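Local structure of sialidase B (Streptococcus pneumoniae serotype 4, 4XJW) at residues A[109-114]-A[175-180]; A[491-496]-A[535-540]. The protein removes terminal sialic acid residues, linked alpha-(2->3), alpha-(2->6) or alpha-(2->8), from oligosaccharides, glycoproteins and glycolipids. The protein carries 1 engineered substitution. All coordinates share one frame; numbering follows the deposited sequence.

Contact 1: residues A[109-114]-A[175-180]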
# COMPACT_ATOMS: atom_id res chain seq x y z
N VAL A 109 -6.37 1.82 -22.54
CA VAL A 109 -5.95 2.77 -23.57
C VAL A 109 -4.45 2.59 -23.83
O VAL A 109 -3.64 2.76 -22.92
CB VAL A 109 -6.18 4.22 -23.14
CG1 VAL A 109 -5.74 5.18 -24.25
CG2 VAL A 109 -7.65 4.44 -22.81
N PHE A 110 -4.09 2.25 -25.06
CA PHE A 110 -2.68 2.07 -25.39
C PHE A 110 -2.28 3.10 -26.42
O PHE A 110 -2.91 3.20 -27.47
CB PHE A 110 -2.41 0.66 -25.92
CG PHE A 110 -0.98 0.45 -26.32
CD1 PHE A 110 0.02 0.39 -25.36
CD2 PHE A 110 -0.63 0.34 -27.66
CE1 PHE A 110 1.35 0.21 -25.72
CE2 PHE A 110 0.69 0.15 -28.04
CZ PHE A 110 1.68 0.08 -27.06
N VAL A 111 -1.25 3.87 -26.10
CA VAL A 111 -0.78 4.93 -27.00
C VAL A 111 0.60 4.59 -27.57
O VAL A 111 1.57 4.36 -26.82
CB VAL A 111 -0.76 6.29 -26.28
CG1 VAL A 111 -0.31 7.38 -27.23
CG2 VAL A 111 -2.15 6.62 -25.72
N SER A 112 0.70 4.55 -28.90
CA SER A 112 1.94 4.29 -29.60
C SER A 112 2.36 5.58 -30.32
O SER A 112 1.79 5.94 -31.35
CB SER A 112 1.74 3.13 -30.60
OG SER A 112 2.93 2.79 -31.27
N ASP A 113 3.36 6.26 -29.76
CA ASP A 113 3.67 7.64 -30.12
C ASP A 113 5.01 7.73 -30.85
O ASP A 113 6.07 7.67 -30.24
CB ASP A 113 3.71 8.50 -28.85
CG ASP A 113 3.82 9.99 -29.14
OD1 ASP A 113 4.09 10.36 -30.30
OD2 ASP A 113 3.66 10.77 -28.19
N SER A 114 4.95 7.88 -32.18
CA SER A 114 6.16 7.92 -32.99
C SER A 114 7.04 9.15 -32.76
O SER A 114 8.27 9.05 -32.78
CB SER A 114 5.83 7.75 -34.48
OG SER A 114 4.94 8.75 -34.96
N LYS A 175 -3.61 8.39 -34.38
CA LYS A 175 -2.97 9.47 -33.67
C LYS A 175 -2.56 8.93 -32.30
O LYS A 175 -3.18 8.01 -31.78
CB LYS A 175 -3.96 10.62 -33.50
CG LYS A 175 -3.41 11.87 -32.81
CD LYS A 175 -4.52 12.91 -32.65
CE LYS A 175 -4.09 14.02 -31.71
NZ LYS A 175 -5.23 14.94 -31.38
N ALA A 176 -1.49 9.50 -31.74
CA ALA A 176 -1.17 9.28 -30.33
C ALA A 176 -1.91 10.33 -29.54
O ALA A 176 -1.51 11.50 -29.52
CB ALA A 176 0.32 9.41 -30.11
N ILE A 177 -3.01 9.95 -28.89
CA ILE A 177 -3.78 10.93 -28.14
C ILE A 177 -3.04 11.35 -26.87
O ILE A 177 -2.32 10.56 -26.25
CB ILE A 177 -5.22 10.47 -27.80
CG1 ILE A 177 -5.23 9.35 -26.76
CG2 ILE A 177 -5.98 10.08 -29.08
CD1 ILE A 177 -6.63 9.05 -26.23
N SER A 178 -3.21 12.61 -26.49
CA SER A 178 -2.51 13.19 -25.35
C SER A 178 -3.02 12.62 -24.03
O SER A 178 -4.12 12.08 -23.96
CB SER A 178 -2.69 14.70 -25.32
OG SER A 178 -4.04 15.03 -25.04
N ASP A 179 -2.20 12.77 -22.99
CA ASP A 179 -2.59 12.38 -21.64
C ASP A 179 -3.90 13.07 -21.25
O ASP A 179 -4.78 12.45 -20.65
CB ASP A 179 -1.47 12.73 -20.65
CG ASP A 179 -1.64 12.04 -19.31
OD1 ASP A 179 -1.39 10.82 -19.23
OD2 ASP A 179 -2.02 12.72 -18.33
N GLN A 180 -4.02 14.35 -21.60
CA GLN A 180 -5.25 15.10 -21.37
C GLN A 180 -6.44 14.43 -22.04
O GLN A 180 -7.49 14.23 -21.42
CB GLN A 180 -5.10 16.54 -21.89
CG GLN A 180 -6.34 17.40 -21.74
CD GLN A 180 -6.06 18.88 -21.90
OE1 GLN A 180 -4.91 19.29 -22.11
NE2 GLN A 180 -7.10 19.70 -21.79
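Val109 opens the contact with its CG1 4.4 Å from CD1 of Ile177, a loose touch between two aliphatic side chains. It sits near the end of a central strand in the concanavalin-like beta-sandwich of the N-terminal domain, where the chain at 175-180 passes across the strand without any hydrogen bond to it. Strand alternation sorts the residues: Phe110 turns to the other side and meets Phe64 of the second sheet, while Val111 points at the crossing chain. CG1 of Val111, anti to the backbone N (chi1 -179°), packs on Ala176 CB at 3.6 Å, and its CG2 lies 4.2 Å from Ile177 CG1. A branched valine suits this place, because its two methyls together cover Ala176 and part of Ile177. Ser112 turns its side chain away, but its carbonyl O still comes to 4.0 Å from Ala176 CB. The small alanine lets the two chains come close, with the CA atoms of Asp113 and Ala176 5.1 Å apart. Beside the strand, Thr33 OG1 hydrogen-bonds both Lys175 O and Ile177 N, fixing the crossing chain to strand 32-39. Beyond it, Ser178 and Glu181 form a capping box that starts helix 179-182. At Asp113 the strand ends, and the methyl of Ala176 lies over the flat carboxylate, its CB 3.7 Å from Asp113 CG and 3.9 Å from Asp113 OD1.

Contact 2: residues A[491-496]-A[535-540]; sequences SSASIP and ETWSKV
This is a blade-to-blade contact of the sialidase beta-propeller: the outermost strand of one blade, at Ser491 and Ala493, meets the Asp-box turn of the next, at Glu535 and Trp537. The two segments run nearly parallel, 11° apart, yet side chains and a water join them in place of a backbone ladder. Ser491 OG, anti to its own backbone N (chi1 -178°), lies 2.8 Å from Glu535 O. Gly534 O is a second acceptor within reach of this hydroxyl, so a small polar side chain suits a spot facing two carbonyls. The same OG lies in the plane of the Trp537 ring, at its edge, 3.5 Å from NE1. Trp537 is the Asp-box tryptophan, and its broad indole fills the seam by stacking on Tyr478 of the first blade while touching Ile514 and Met528 of its own. Ala493 leaves room for it, with CB 3.7 Å from Trp537 CB. Thr536 OG1 hydrogen-bonds Asp532 within the same Asp-box, and Glu535 forms salt bridges across the seam to Lys489 and Arg465. Further on the chains part, and a water donates to Ser538 O at 2.8 Å and only weakly to Ser494 O. Apolar contact then resumes: Pro496 and Val540 meet tip to tip, Pro496 CD standing 3.7 Å from Val540 CG2.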
# COMPACT_ATOMS: atom_id res chain seq x y z
N SER A 491 0.04 -4.23 28.22
CA SER A 491 -0.51 -5.50 28.64
C SER A 491 0.03 -6.55 27.68
O SER A 491 -0.26 -6.52 26.48
CB SER A 491 -2.04 -5.47 28.61
OG SER A 491 -2.57 -6.69 29.07
N SER A 492 0.87 -7.45 28.18
CA SER A 492 1.49 -8.46 27.33
C SER A 492 0.64 -9.73 27.25
O SER A 492 0.04 -10.16 28.23
CB SER A 492 2.90 -8.81 27.83
OG SER A 492 3.75 -7.69 27.82
N ALA A 493 0.60 -10.31 26.06
CA ALA A 493 -0.10 -11.56 25.83
C ALA A 493 0.81 -12.50 25.05
O ALA A 493 1.12 -12.25 23.88
CB ALA A 493 -1.39 -11.32 25.07
N SER A 494 1.27 -13.57 25.69
CA SER A 494 2.18 -14.51 25.04
C SER A 494 1.53 -15.17 23.84
O SER A 494 0.34 -15.48 23.87
CB SER A 494 2.61 -15.58 26.04
OG SER A 494 3.75 -15.15 26.76
N ILE A 495 2.31 -15.40 22.79
CA ILE A 495 1.82 -16.12 21.62
C ILE A 495 2.78 -17.25 21.27
O ILE A 495 4.00 -17.10 21.43
CB ILE A 495 1.56 -15.17 20.41
CG1 ILE A 495 2.84 -14.43 20.00
CG2 ILE A 495 0.45 -14.17 20.73
CD1 ILE A 495 2.63 -13.45 18.84
N PRO A 496 2.24 -18.38 20.79
CA PRO A 496 3.08 -19.57 20.54
C PRO A 496 4.06 -19.38 19.38
O PRO A 496 4.27 -20.32 18.60
CB PRO A 496 2.06 -20.66 20.20
CG PRO A 496 0.72 -20.12 20.64
CD PRO A 496 0.82 -18.64 20.51
N GLU A 535 -6.94 -5.71 30.13
CA GLU A 535 -6.00 -5.97 31.22
C GLU A 535 -5.31 -7.31 31.07
O GLU A 535 -4.10 -7.42 31.24
CB GLU A 535 -6.70 -5.92 32.58
CG GLU A 535 -7.20 -4.53 32.97
CD GLU A 535 -6.07 -3.57 33.25
OE1 GLU A 535 -5.16 -3.94 34.02
OE2 GLU A 535 -6.07 -2.46 32.70
N THR A 536 -6.11 -8.33 30.77
CA THR A 536 -5.60 -9.69 30.66
C THR A 536 -6.15 -10.39 29.42
O THR A 536 -7.20 -10.01 28.89
CB THR A 536 -5.92 -10.55 31.93
OG1 THR A 536 -7.33 -10.76 32.02
CG2 THR A 536 -5.41 -9.88 33.19
N TRP A 537 -5.44 -11.43 28.97
CA TRP A 537 -5.73 -12.10 27.70
C TRP A 537 -5.76 -13.61 27.78
O TRP A 537 -5.01 -14.23 28.54
CB TRP A 537 -4.73 -11.66 26.62
CG TRP A 537 -4.87 -10.20 26.38
CD1 TRP A 537 -4.24 -9.20 27.04
CD2 TRP A 537 -5.75 -9.58 25.44
NE1 TRP A 537 -4.68 -7.97 26.57
CE2 TRP A 537 -5.60 -8.18 25.57
CE3 TRP A 537 -6.65 -10.06 24.48
CZ2 TRP A 537 -6.31 -7.27 24.79
CZ3 TRP A 537 -7.36 -9.15 23.69
CH2 TRP A 537 -7.18 -7.77 23.86
N SER A 538 -6.62 -14.21 26.97
CA SER A 538 -6.79 -15.66 26.95
C SER A 538 -5.69 -16.37 26.18
O SER A 538 -4.85 -15.74 25.52
CB SER A 538 -8.12 -16.00 26.29
OG SER A 538 -8.01 -15.80 24.89
N LYS A 539 -5.70 -17.70 26.23
CA LYS A 539 -4.87 -18.47 25.33
C LYS A 539 -5.29 -18.22 23.88
O LYS A 539 -6.35 -17.63 23.60
CB LYS A 539 -4.93 -19.96 25.65
CG LYS A 539 -4.59 -20.31 27.09
CD LYS A 539 -3.25 -19.71 27.51
CE LYS A 539 -2.55 -20.64 28.48
NZ LYS A 539 -3.54 -21.28 29.39
N VAL A 540 -4.45 -18.69 22.97
CA VAL A 540 -4.62 -18.49 21.54
C VAL A 540 -5.42 -19.62 20.90
O VAL A 540 -5.18 -20.80 21.20
CB VAL A 540 -3.26 -18.36 20.85
CG1 VAL A 540 -3.39 -18.31 19.34
CG2 VAL A 540 -2.50 -17.16 21.39
O HOH W 1 -2.35 -14.47 25.72

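Overall arrangement
From the N terminus, the chain first builds the lectin-like sandwich. Contact 1 closes a loop of 60 residues there, which takes in strands of both sheets before strand 166-173 leads to the crossing chain. Contact 2 opens much later, in the catalytic propeller, on strand 489-494, the outermost strand of its blade. Its loop of 38 residues holds three strands of the following blade, so closing it joins neighbouring blades of the propeller, whereas contact 1 lays the chain that follows strand 166-173 against strand 102-113. The two lie in series, neither nested nor crossed, on opposite sides of the chain's centre, with their own centres about 58 Å apart. Contact 2 is the nearer to catalysis: the Ile495 side chain is about 9 Å from that of Arg519, a probable substrate-binding residue.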